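Local coordinates for protein alpha-1,2-mannosyltransferase (Ktr4), putative (Neosartorya fumigata, PDB 7BOP) that belongs to the glycosyltransferases of GT-A fold and binds guanosine-5'-diphosphate together with manganese and sodium ions, at residues A152-T155 and Q160-D163; E145-S150 and D163-H168; D226-V231 and T268-G273; W136-W141 and G308-R313. One frame throughout, in Å; residues are numbered along the deposited sequence.

Overall arrangement
Contact 4 opens first along the chain, at 136-141, and the other three lie inside the long loop it closes at 308-313. Within that loop, helix 144-157 starts contact 2 and then contact 1. Contact 1 closes a short turn at 160-163, and contact 2 closes on the start of helix 165-177; the two share Asp163. Contact 3 follows in series, joining the loop after strand 218-224 to the end of helix 265-270. The segment 308-313 then ties the groups together: Phe309 O accepts from His168 ND1, and Arg313 N probably bonds to Thr230 O. Contacts 2 and 4 both touch the guanosine-5'-diphosphate.

Contact 1. Residues A152-T155 and Q160-D163. With NA (sodium ion), chain J.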
# COMPACT_ATOMS: atom_id res chain seq x y z
N ALA A 152 8.97 -23.08 -8.62
CA ALA A 152 8.84 -23.68 -9.95
C ALA A 152 7.37 -23.93 -10.31
O ALA A 152 6.96 -23.71 -11.45
CB ALA A 152 9.64 -24.97 -10.05
N ILE A 153 6.56 -24.36 -9.35
CA ILE A 153 5.14 -24.58 -9.61
C ILE A 153 4.41 -23.26 -9.86
O ILE A 153 3.64 -23.16 -10.82
CB ILE A 153 4.46 -25.40 -8.48
CG1 ILE A 153 5.06 -26.82 -8.45
CG2 ILE A 153 2.95 -25.48 -8.72
CD1 ILE A 153 4.73 -27.60 -7.20
N LEU A 154 4.65 -22.25 -9.03
CA LEU A 154 4.02 -20.94 -9.25
C LEU A 154 4.44 -20.32 -10.59
O LEU A 154 3.61 -19.76 -11.30
CB LEU A 154 4.28 -19.97 -8.09
CG LEU A 154 3.38 -18.72 -8.09
CD1 LEU A 154 1.90 -19.09 -7.95
CD2 LEU A 154 3.78 -17.76 -6.99
N THR A 155 5.72 -20.45 -10.94
CA THR A 155 6.22 -20.04 -12.25
C THR A 155 5.43 -20.69 -13.40
O THR A 155 5.05 -20.00 -14.36
CB THR A 155 7.74 -20.30 -12.39
OG1 THR A 155 8.44 -19.45 -11.49
CG2 THR A 155 8.25 -20.02 -13.83
N GLN A 160 2.00 -14.45 -16.69
CA GLN A 160 3.03 -13.43 -16.87
C GLN A 160 3.87 -13.27 -15.61
O GLN A 160 4.03 -12.19 -15.08
CB GLN A 160 2.38 -12.12 -17.33
CG GLN A 160 1.77 -12.27 -18.72
CD GLN A 160 1.10 -11.01 -19.21
OE1 GLN A 160 1.49 -10.46 -20.21
NE2 GLN A 160 0.08 -10.56 -18.49
N TYR A 161 4.38 -14.41 -15.15
CA TYR A 161 5.08 -14.50 -13.88
C TYR A 161 6.12 -15.62 -13.92
O TYR A 161 5.81 -16.79 -14.26
CB TYR A 161 4.10 -14.73 -12.74
CG TYR A 161 4.74 -14.87 -11.37
CD1 TYR A 161 5.18 -16.11 -10.91
CD2 TYR A 161 4.91 -13.77 -10.53
CE1 TYR A 161 5.75 -16.26 -9.65
CE2 TYR A 161 5.49 -13.91 -9.28
CZ TYR A 161 5.91 -15.15 -8.84
OH TYR A 161 6.48 -15.29 -7.60
N SER A 162 7.34 -15.22 -13.57
CA SER A 162 8.46 -16.10 -13.33
C SER A 162 9.04 -15.73 -11.97
O SER A 162 9.39 -14.57 -11.72
CB SER A 162 9.49 -15.91 -14.42
OG SER A 162 10.50 -16.88 -14.29
N ASP A 163 9.14 -16.71 -11.08
CA ASP A 163 9.41 -16.45 -9.67
C ASP A 163 10.81 -15.89 -9.45
O ASP A 163 11.75 -16.28 -10.12
CB ASP A 163 9.21 -17.71 -8.84
CG ASP A 163 9.20 -17.43 -7.36
OD1 ASP A 163 10.30 -17.36 -6.76
OD2 ASP A 163 8.10 -17.25 -6.79
NA NA J . 4.20 -18.10 -15.21
O HOH W 1 4.54 -16.71 -17.08
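The Tyr161 ring has the CA of Thr155 at its edge, close to its plane, while Leu154 reaches it at a slant, with CD2 3.6 Å from Tyr161 CE1. These residues belong to a helix-loop-helix turn: helix 144-157 ends, the chain doubles back, and the residues just before helix 165-177 lie against the C-terminal part of helix 144-157. A sodium ion sits in the turn, held by backbone oxygens. Thr155 O binds it at 2.2 Å and Tyr161 O at 2.3 Å, and Lys158 O, from the residues between, is a further ligand. The two carbonyl oxygens of Thr155 and Tyr161 therefore lie only 3.3 Å apart, both turned to the cation, a pairing it makes tolerable. A water completes the ligands found, 2.4 Å from the sodium, and it also accepts from Tyr161 N.

Next to the ion, Thr155 fastens the chain through its hydroxyl. With OG1 beside its own backbone N (chi1 -67°), Thr155 accepts from Asp163 N at OG1, 2.9 Å away and nearly straight at 162°. The same OG1 is bonded to Ala151 O one turn back in the helix, so one hydroxyl links the helix backbone to the returning chain. The Thr155 methyl CG2 lies beside Ser162. Leu154, a buried residue, also packs against Lys229 and Arg313. The phenol end of Tyr161 is tethered too: its OH donates to Asp163 OD2 over 2.7 Å, arriving from above the carboxylate plane, 49° out of it.

Contact 2. Residues E145-S150 and D163-H168; sequences ELFRES and DKLSYH. With GDP (guanosine-5'-diphosphate), chain H.
Phe147 drives its ring from helix 144-157 into the start of helix 165-177, where it makes a T-shaped (edge-to-face) stack with His168. The helices follow each other in the chain as a helix-loop-helix on the flank of the GT-A fold. The ring planes stand at 86°, and Phe147 CE1 lies over the centre of the imidazole, 3.6 Å above the His168 plane. Putting CG anti to the backbone N (chi1 164°) sends the phenyl toward helix 165-177.

Leu165 takes a face of that same phenyl. Its CD1 makes a CH-pi contact 3.9 Å from the Phe147 centroid, displaced toward the rim, and its nearest ring atom is CZ. Phe147 CZ also meets Asp163 OD1, at a slant. Beyond this group Phe310 packs on all three of Phe147, Leu165 and His168.

What fixes the rotation of the imidazole is a bond at each nitrogen: ND1 is tied to Phe309 O, and NE2 to Asp163, just ahead of the N-cap residue Lys164. These two bonds fix which face the imidazole turns to Phe147. One residue back, Tyr167 turns to the nucleotide, its OH donating to O3B of the guanosine-5'-diphosphate at 2.7 Å. The His168 NE2 bond is 2.7 Å long and almost linear at 175°, and it uses the syn lone pair of Asp163 OD2, an oxygen lying in the plane of the His168 ring.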
# COMPACT_ATOMS: atom_id res chain seq x y z
N GLU A 145 15.38 -25.50 -0.58
CA GLU A 145 14.91 -26.50 -1.55
C GLU A 145 13.39 -26.54 -1.68
O GLU A 145 12.86 -26.65 -2.79
CB GLU A 145 15.43 -27.92 -1.25
CG GLU A 145 16.64 -28.29 -2.08
CD GLU A 145 17.23 -29.65 -1.72
OE1 GLU A 145 16.46 -30.62 -1.53
OE2 GLU A 145 18.48 -29.74 -1.63
N LEU A 146 12.69 -26.45 -0.55
CA LEU A 146 11.23 -26.32 -0.55
C LEU A 146 10.79 -25.02 -1.23
O LEU A 146 9.82 -25.02 -2.00
CB LEU A 146 10.66 -26.37 0.87
CG LEU A 146 10.75 -27.68 1.65
CD1 LEU A 146 10.12 -27.50 3.02
CD2 LEU A 146 10.09 -28.83 0.90
N PHE A 147 11.50 -23.93 -0.95
CA PHE A 147 11.25 -22.67 -1.66
C PHE A 147 11.33 -22.86 -3.19
O PHE A 147 10.43 -22.45 -3.91
CB PHE A 147 12.21 -21.55 -1.23
CG PHE A 147 12.24 -20.40 -2.20
CD1 PHE A 147 11.19 -19.49 -2.22
CD2 PHE A 147 13.25 -20.29 -3.15
CE1 PHE A 147 11.17 -18.46 -3.14
CE2 PHE A 147 13.23 -19.26 -4.08
CZ PHE A 147 12.18 -18.34 -4.07
N ARG A 148 12.41 -23.48 -3.67
CA ARG A 148 12.64 -23.62 -5.10
C ARG A 148 11.59 -24.51 -5.77
O ARG A 148 11.17 -24.22 -6.89
CB ARG A 148 14.06 -24.14 -5.41
CG ARG A 148 15.13 -23.06 -5.26
CD ARG A 148 16.49 -23.53 -5.77
NE ARG A 148 17.12 -24.48 -4.85
CZ ARG A 148 17.88 -24.16 -3.80
NH1 ARG A 148 18.38 -25.14 -3.04
NH2 ARG A 148 18.15 -22.89 -3.48
N GLU A 149 11.17 -25.56 -5.08
CA GLU A 149 10.14 -26.45 -5.61
C GLU A 149 8.78 -25.75 -5.78
O GLU A 149 8.15 -25.87 -6.83
CB GLU A 149 9.99 -27.68 -4.72
CG GLU A 149 11.19 -28.61 -4.81
CD GLU A 149 11.14 -29.78 -3.83
OE1 GLU A 149 12.10 -30.57 -3.80
OE2 GLU A 149 10.13 -29.91 -3.09
N SER A 150 8.33 -25.03 -4.76
CA SER A 150 7.06 -24.32 -4.85
C SER A 150 7.15 -23.13 -5.85
O SER A 150 6.18 -22.83 -6.55
CB SER A 150 6.56 -23.89 -3.47
OG SER A 150 7.54 -23.16 -2.76
N ASP A 163 9.14 -16.71 -11.08
CA ASP A 163 9.41 -16.45 -9.67
C ASP A 163 10.81 -15.89 -9.45
O ASP A 163 11.75 -16.28 -10.12
CB ASP A 163 9.21 -17.71 -8.84
CG ASP A 163 9.20 -17.43 -7.36
OD1 ASP A 163 10.30 -17.36 -6.76
OD2 ASP A 163 8.10 -17.25 -6.79
N LYS A 164 10.93 -14.95 -8.51
CA LYS A 164 12.21 -14.41 -8.06
C LYS A 164 12.21 -14.39 -6.55
O LYS A 164 11.25 -13.89 -5.95
CB LYS A 164 12.37 -12.97 -8.54
CG LYS A 164 12.73 -12.79 -10.00
CD LYS A 164 11.85 -11.74 -10.70
CE LYS A 164 12.66 -10.69 -11.46
NZ LYS A 164 13.75 -11.24 -12.32
N LEU A 165 13.28 -14.89 -5.93
CA LEU A 165 13.41 -14.85 -4.47
C LEU A 165 13.28 -13.43 -3.94
O LEU A 165 12.67 -13.21 -2.91
CB LEU A 165 14.75 -15.46 -4.02
CG LEU A 165 15.03 -15.44 -2.50
CD1 LEU A 165 13.96 -16.17 -1.71
CD2 LEU A 165 16.41 -16.02 -2.23
N SER A 166 13.86 -12.47 -4.66
CA SER A 166 13.83 -11.06 -4.26
C SER A 166 12.41 -10.51 -4.09
O SER A 166 12.16 -9.69 -3.21
CB SER A 166 14.63 -10.21 -5.24
OG SER A 166 14.09 -10.25 -6.54
N TYR A 167 11.47 -10.98 -4.92
CA TYR A 167 10.08 -10.54 -4.79
C TYR A 167 9.51 -10.96 -3.44
O TYR A 167 8.84 -10.16 -2.76
CB TYR A 167 9.20 -11.07 -5.93
CG TYR A 167 7.91 -10.31 -6.00
CD1 TYR A 167 7.84 -9.10 -6.69
CD2 TYR A 167 6.76 -10.75 -5.34
CE1 TYR A 167 6.66 -8.37 -6.75
CE2 TYR A 167 5.58 -10.03 -5.39
CZ TYR A 167 5.54 -8.84 -6.09
OH TYR A 167 4.38 -8.11 -6.15
N HIS A 168 9.80 -12.20 -3.04
CA HIS A 168 9.36 -12.72 -1.75
C HIS A 168 10.02 -11.93 -0.61
O HIS A 168 9.37 -11.60 0.39
CB HIS A 168 9.71 -14.21 -1.59
CG HIS A 168 9.03 -15.12 -2.57
ND1 HIS A 168 7.99 -15.95 -2.23
CD2 HIS A 168 9.29 -15.37 -3.88
CE1 HIS A 168 7.63 -16.66 -3.28
NE2 HIS A 168 8.40 -16.32 -4.30
PB GDP H . 5.10 -4.83 -8.37
O1B GDP H . 5.21 -5.22 -9.81
O2B GDP H . 4.78 -3.34 -8.14
O3B GDP H . 4.30 -5.77 -7.49
O3A GDP H . 6.64 -5.06 -7.88
PA GDP H . 7.85 -4.00 -8.03
O1A GDP H . 8.96 -4.60 -8.87
O2A GDP H . 7.26 -2.61 -8.36
O5' GDP H . 8.36 -4.07 -6.50
C5' GDP H . 7.63 -3.43 -5.45
C4' GDP H . 8.49 -2.36 -4.79
O4' GDP H . 9.63 -2.99 -4.19
C3' GDP H . 9.08 -1.34 -5.75
O3' GDP H . 9.22 -0.10 -5.02
C2' GDP H . 10.42 -1.91 -6.15
O2' GDP H . 11.36 -0.90 -6.51
C1' GDP H . 10.83 -2.66 -4.89
N9 GDP H . 11.62 -3.91 -5.03
C8 GDP H . 11.22 -5.13 -5.48
N7 GDP H . 12.23 -6.02 -5.39
C5 GDP H . 13.29 -5.38 -4.86
C6 GDP H . 14.68 -5.72 -4.49
O6 GDP H . 15.09 -6.88 -4.68
N1 GDP H . 15.47 -4.76 -3.96
C2 GDP H . 15.02 -3.50 -3.74
N2 GDP H . 15.84 -2.56 -3.21
N3 GDP H . 13.76 -3.12 -4.07
C4 GDP H . 12.88 -4.00 -4.61

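Contact 3. Residues D226-V231 and T268-G273; sequences DDPKTV and TEAANG
Pro228 presses its CB against the methyl of Ala270 at 3.5 Å from CB to CB, tighter than an ordinary van der Waals contact. The join is between a loop and a helix end: a short 3-10 turn after strand 218-224 of the central sheet meets the last turn of helix 265-270, which finishes in a Schellman motif. Ala271 is the next neighbour. Its CB lies 4.2 Å from Pro228 CB, and Val231 CG2 approaches the same methyl at 4.3 Å. With such small side chains the backbones come close, the CA atoms of Pro228 and Ala271 being 4.9 Å apart. A water bridges the two segments, donating to both Val231 O and Ala271 O, 2.7 Å from each.

Behind this first shell, each side is shaped by its own bonds. On the helix side, Asn272 takes the positive-phi position of the Schellman motif, with Gly273 N bonded to Thr268 O and Asn272 N to Glu269 O. The CB atoms of Ala270 and Ala271 both point toward the loop, and Asn272 ND2 reaches across to Pro232 O, just after Val231. On the loop side, Asp227 starts an Asx turn round Pro228, and its carbonyl O receives both the N and the OG1 of Thr230. Lys229 folds back to make a salt bridge with the Asp227 carboxylate, whose OD2 is also paired with Lys158. Two donors from Lys229 thus converge on Asp227 OD1: NZ on the syn side at 2.8 Å, and the backbone N from above the carboxylate plane.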
# COMPACT_ATOMS: atom_id res chain seq x y z
N ASP A 226 -6.79 -10.13 -5.63
CA ASP A 226 -5.47 -10.72 -5.83
C ASP A 226 -5.60 -12.05 -6.56
O ASP A 226 -6.71 -12.56 -6.77
CB ASP A 226 -4.75 -10.94 -4.50
CG ASP A 226 -3.23 -10.72 -4.60
OD1 ASP A 226 -2.66 -10.85 -5.71
OD2 ASP A 226 -2.61 -10.43 -3.57
N ASP A 227 -4.46 -12.60 -6.94
CA ASP A 227 -4.37 -13.95 -7.47
C ASP A 227 -4.42 -14.96 -6.30
O ASP A 227 -3.49 -15.02 -5.51
CB ASP A 227 -3.05 -14.09 -8.23
CG ASP A 227 -2.86 -15.46 -8.85
OD1 ASP A 227 -3.74 -16.34 -8.72
OD2 ASP A 227 -1.79 -15.68 -9.45
N PRO A 228 -5.51 -15.76 -6.21
CA PRO A 228 -5.60 -16.76 -5.12
C PRO A 228 -4.43 -17.73 -5.03
O PRO A 228 -4.12 -18.20 -3.93
CB PRO A 228 -6.88 -17.55 -5.46
CG PRO A 228 -7.62 -16.75 -6.47
CD PRO A 228 -6.62 -15.88 -7.17
N LYS A 229 -3.78 -18.03 -6.16
CA LYS A 229 -2.61 -18.93 -6.17
C LYS A 229 -1.42 -18.42 -5.37
O LYS A 229 -0.56 -19.21 -4.99
CB LYS A 229 -2.14 -19.19 -7.60
CG LYS A 229 -3.15 -19.96 -8.45
CD LYS A 229 -2.59 -20.32 -9.82
CE LYS A 229 -2.15 -19.12 -10.63
NZ LYS A 229 -3.21 -18.09 -10.82
N THR A 230 -1.34 -17.10 -5.14
CA THR A 230 -0.25 -16.53 -4.33
C THR A 230 -0.50 -16.63 -2.83
O THR A 230 0.45 -16.44 -2.05
CB THR A 230 0.03 -15.05 -4.68
OG1 THR A 230 -1.12 -14.25 -4.37
CG2 THR A 230 0.34 -14.91 -6.17
N VAL A 231 -1.74 -16.92 -2.41
CA VAL A 231 -2.15 -16.85 -1.00
C VAL A 231 -3.03 -18.01 -0.49
O VAL A 231 -3.83 -17.80 0.41
CB VAL A 231 -2.87 -15.50 -0.70
CG1 VAL A 231 -1.91 -14.32 -0.84
CG2 VAL A 231 -4.09 -15.29 -1.61
N THR A 268 -12.77 -16.50 -3.66
CA THR A 268 -12.89 -16.74 -2.22
C THR A 268 -12.69 -18.22 -1.91
O THR A 268 -12.01 -18.59 -0.95
CB THR A 268 -14.24 -16.23 -1.68
OG1 THR A 268 -14.42 -14.87 -2.08
CG2 THR A 268 -14.29 -16.34 -0.15
N GLU A 269 -13.27 -19.08 -2.75
CA GLU A 269 -13.06 -20.52 -2.62
C GLU A 269 -11.60 -20.89 -2.85
O GLU A 269 -11.03 -21.65 -2.06
CB GLU A 269 -13.96 -21.31 -3.57
CG GLU A 269 -13.66 -22.81 -3.55
CD GLU A 269 -14.90 -23.68 -3.70
OE1 GLU A 269 -15.77 -23.64 -2.80
OE2 GLU A 269 -14.98 -24.42 -4.71
N ALA A 270 -10.97 -20.35 -3.89
CA ALA A 270 -9.58 -20.69 -4.21
C ALA A 270 -8.59 -20.21 -3.13
O ALA A 270 -7.54 -20.82 -2.93
CB ALA A 270 -9.19 -20.14 -5.58
N ALA A 271 -8.94 -19.14 -2.44
CA ALA A 271 -8.11 -18.61 -1.35
C ALA A 271 -8.62 -19.06 0.02
O ALA A 271 -8.25 -18.49 1.05
CB ALA A 271 -8.04 -17.08 -1.45
N ASN A 272 -9.50 -20.07 0.03
CA ASN A 272 -9.93 -20.77 1.24
C ASN A 272 -10.55 -19.87 2.30
O ASN A 272 -10.18 -19.93 3.49
CB ASN A 272 -8.76 -21.58 1.80
CG ASN A 272 -8.28 -22.62 0.82
OD1 ASN A 272 -9.05 -23.48 0.42
ND2 ASN A 272 -7.03 -22.52 0.38
N GLY A 273 -11.48 -19.02 1.86
CA GLY A 273 -12.26 -18.17 2.75
C GLY A 273 -11.95 -16.68 2.70
O GLY A 273 -12.74 -15.89 3.21
O HOH W 2 -6.03 -17.19 1.84

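Contact 4. Residues W136-W141 and G308-R313; sequences WDPPEW and GFFYER. With GDP (guanosine-5'-diphosphate), chain H.
The backbones of Pro138 and Phe310 keep their distance, 8.0 Å between CA atoms, and the segment 137-139 runs extended with polyproline-II angles past the short, weakly bonded helix 308-311. The Phe310 side chain spans the distance. Its CG lies beside the backbone N, anti to the carbonyl carbon (chi1 -63°), which stands the ring up toward the prolines. Pro138 CB sits over one face, offset toward the rim, in a CH-pi contact 4.2 Å from the Phe310 centroid and 24° off the normal. Pro139 comes to the same ring obliquely, with CD 3.7 Å from Phe310 CE2.

Together these residues lash the loop between helices 133-136 and 144-157 to a part of the GT-A fold far away in sequence, the piece after helix 294-306. At the start of segment 136-141, Trp136 reaches the nucleotide pocket: Trp136 CZ2 is 3.5 Å from O6 of the guanosine-5'-diphosphate, which lies near the plane of the indole at its edge, while Trp136 O is bonded to Gln169 NE2.

At the other end of the loop, Pro139 CB rests on one face of the Trp141 indole, 3.5 Å above its plane. The indole NE1 is bonded to Asp304 O on helix 294-306. Tyr311 extends its phenol toward the Trp141 backbone, and its OH is the partner of Asn143 N at the approach to helix 144-157. A water lies at the edge of the Tyr311 ring, in its plane, 2.6 Å from Tyr311 OH, and donates to Trp141 O at 2.8 Å.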
# COMPACT_ATOMS: atom_id res chain seq x y z
N TRP A 136 16.35 -8.82 5.50
CA TRP A 136 16.25 -9.13 4.07
C TRP A 136 16.44 -10.60 3.76
O TRP A 136 15.68 -11.16 2.98
CB TRP A 136 17.27 -8.32 3.28
CG TRP A 136 17.06 -8.37 1.79
CD1 TRP A 136 17.83 -9.00 0.86
CD2 TRP A 136 15.99 -7.74 1.07
NE1 TRP A 136 17.30 -8.81 -0.40
CE2 TRP A 136 16.17 -8.04 -0.30
CE3 TRP A 136 14.89 -6.96 1.45
CZ2 TRP A 136 15.30 -7.59 -1.29
CZ3 TRP A 136 14.02 -6.50 0.45
CH2 TRP A 136 14.23 -6.82 -0.90
N ASP A 137 17.49 -11.21 4.32
CA ASP A 137 17.76 -12.64 4.10
C ASP A 137 16.59 -13.48 4.61
O ASP A 137 15.99 -13.13 5.62
CB ASP A 137 19.03 -13.10 4.83
CG ASP A 137 20.31 -12.52 4.24
OD1 ASP A 137 20.28 -11.89 3.16
OD2 ASP A 137 21.36 -12.68 4.88
N PRO A 138 16.27 -14.59 3.92
CA PRO A 138 15.23 -15.45 4.47
C PRO A 138 15.62 -15.95 5.86
O PRO A 138 16.80 -16.19 6.08
CB PRO A 138 15.16 -16.62 3.47
CG PRO A 138 15.72 -16.07 2.20
CD PRO A 138 16.75 -15.07 2.61
N PRO A 139 14.67 -16.08 6.78
CA PRO A 139 15.03 -16.57 8.11
C PRO A 139 15.54 -18.02 8.11
O PRO A 139 15.25 -18.79 7.18
CB PRO A 139 13.74 -16.44 8.92
CG PRO A 139 12.64 -16.29 7.94
CD PRO A 139 13.22 -15.86 6.63
N GLU A 140 16.29 -18.36 9.16
CA GLU A 140 16.99 -19.66 9.28
C GLU A 140 16.09 -20.88 9.07
O GLU A 140 16.53 -21.89 8.53
CB GLU A 140 17.68 -19.77 10.65
CG GLU A 140 16.71 -19.90 11.83
CD GLU A 140 17.33 -19.66 13.20
OE1 GLU A 140 18.49 -19.18 13.28
OE2 GLU A 140 16.65 -19.95 14.20
N TRP A 141 14.83 -20.78 9.50
CA TRP A 141 13.90 -21.90 9.43
C TRP A 141 13.32 -22.19 8.04
O TRP A 141 12.63 -23.19 7.88
CB TRP A 141 12.76 -21.74 10.44
CG TRP A 141 11.92 -20.51 10.26
CD1 TRP A 141 10.87 -20.35 9.41
CD2 TRP A 141 12.04 -19.28 10.98
NE1 TRP A 141 10.34 -19.09 9.54
CE2 TRP A 141 11.04 -18.41 10.51
CE3 TRP A 141 12.92 -18.82 11.98
CZ2 TRP A 141 10.88 -17.11 10.99
CZ3 TRP A 141 12.76 -17.53 12.46
CH2 TRP A 141 11.75 -16.68 11.96
N GLY A 308 4.84 -18.97 4.57
CA GLY A 308 4.15 -18.60 3.35
C GLY A 308 4.66 -17.40 2.58
O GLY A 308 4.34 -17.26 1.40
N PHE A 309 5.48 -16.54 3.20
CA PHE A 309 6.21 -15.52 2.42
C PHE A 309 7.16 -16.13 1.40
O PHE A 309 7.46 -15.49 0.38
CB PHE A 309 6.97 -14.53 3.33
CG PHE A 309 6.07 -13.59 4.08
CD1 PHE A 309 5.27 -12.68 3.39
CD2 PHE A 309 6.00 -13.61 5.47
CE1 PHE A 309 4.42 -11.82 4.07
CE2 PHE A 309 5.15 -12.74 6.15
CZ PHE A 309 4.36 -11.85 5.46
N PHE A 310 7.64 -17.35 1.67
CA PHE A 310 8.57 -18.04 0.77
C PHE A 310 7.97 -19.25 0.09
O PHE A 310 8.19 -19.42 -1.11
CB PHE A 310 9.85 -18.40 1.53
CG PHE A 310 10.57 -17.19 1.99
CD1 PHE A 310 11.37 -16.48 1.11
CD2 PHE A 310 10.37 -16.69 3.26
CE1 PHE A 310 12.00 -15.31 1.50
CE2 PHE A 310 11.00 -15.53 3.67
CZ PHE A 310 11.82 -14.84 2.79
N TYR A 311 7.24 -20.09 0.81
CA TYR A 311 6.62 -21.29 0.20
C TYR A 311 5.39 -20.96 -0.63
O TYR A 311 4.99 -21.75 -1.50
CB TYR A 311 6.29 -22.34 1.26
CG TYR A 311 7.46 -22.70 2.18
CD1 TYR A 311 8.76 -22.86 1.67
CD2 TYR A 311 7.26 -22.89 3.55
CE1 TYR A 311 9.82 -23.20 2.51
CE2 TYR A 311 8.31 -23.22 4.39
CZ TYR A 311 9.59 -23.37 3.87
OH TYR A 311 10.63 -23.70 4.70
N GLU A 312 4.78 -19.81 -0.36
CA GLU A 312 3.77 -19.24 -1.23
C GLU A 312 4.32 -17.88 -1.62
O GLU A 312 5.53 -17.67 -1.47
CB GLU A 312 2.41 -19.22 -0.53
CG GLU A 312 1.87 -20.62 -0.33
CD GLU A 312 0.62 -20.71 0.52
OE1 GLU A 312 -0.17 -19.73 0.62
OE2 GLU A 312 0.39 -21.80 1.08
N ARG A 313 3.50 -16.96 -2.12
CA ARG A 313 4.00 -15.63 -2.47
C ARG A 313 3.08 -14.59 -1.85
O ARG A 313 2.51 -13.74 -2.53
CB ARG A 313 4.09 -15.47 -3.99
CG ARG A 313 5.00 -14.32 -4.44
CD ARG A 313 4.37 -13.48 -5.54
NE ARG A 313 3.19 -12.77 -5.05
CZ ARG A 313 2.49 -11.88 -5.73
NH1 ARG A 313 2.83 -11.54 -6.98
NH2 ARG A 313 1.43 -11.31 -5.16
PB GDP H . 5.10 -4.83 -8.37
O1B GDP H . 5.21 -5.22 -9.81
O2B GDP H . 4.78 -3.34 -8.14
O3B GDP H . 4.30 -5.77 -7.49
O3A GDP H . 6.64 -5.06 -7.88
PA GDP H . 7.85 -4.00 -8.03
O1A GDP H . 8.96 -4.60 -8.87
O2A GDP H . 7.26 -2.61 -8.36
O5' GDP H . 8.36 -4.07 -6.50
C5' GDP H . 7.63 -3.43 -5.45
C4' GDP H . 8.49 -2.36 -4.79
O4' GDP H . 9.63 -2.99 -4.19
C3' GDP H . 9.08 -1.34 -5.75
O3' GDP H . 9.22 -0.10 -5.02
C2' GDP H . 10.42 -1.91 -6.15
O2' GDP H . 11.36 -0.90 -6.51
C1' GDP H . 10.83 -2.66 -4.89
N9 GDP H . 11.62 -3.91 -5.03
C8 GDP H . 11.22 -5.13 -5.48
N7 GDP H . 12.23 -6.02 -5.39
C5 GDP H . 13.29 -5.38 -4.86
C6 GDP H . 14.68 -5.72 -4.49
O6 GDP H . 15.09 -6.88 -4.68
N1 GDP H . 15.47 -4.76 -3.96
C2 GDP H . 15.02 -3.50 -3.74
N2 GDP H . 15.84 -2.56 -3.21
N3 GDP H . 13.76 -3.12 -4.07
C4 GDP H . 12.88 -4.00 -4.61
O HOH W 3 10.11 -24.09 7.21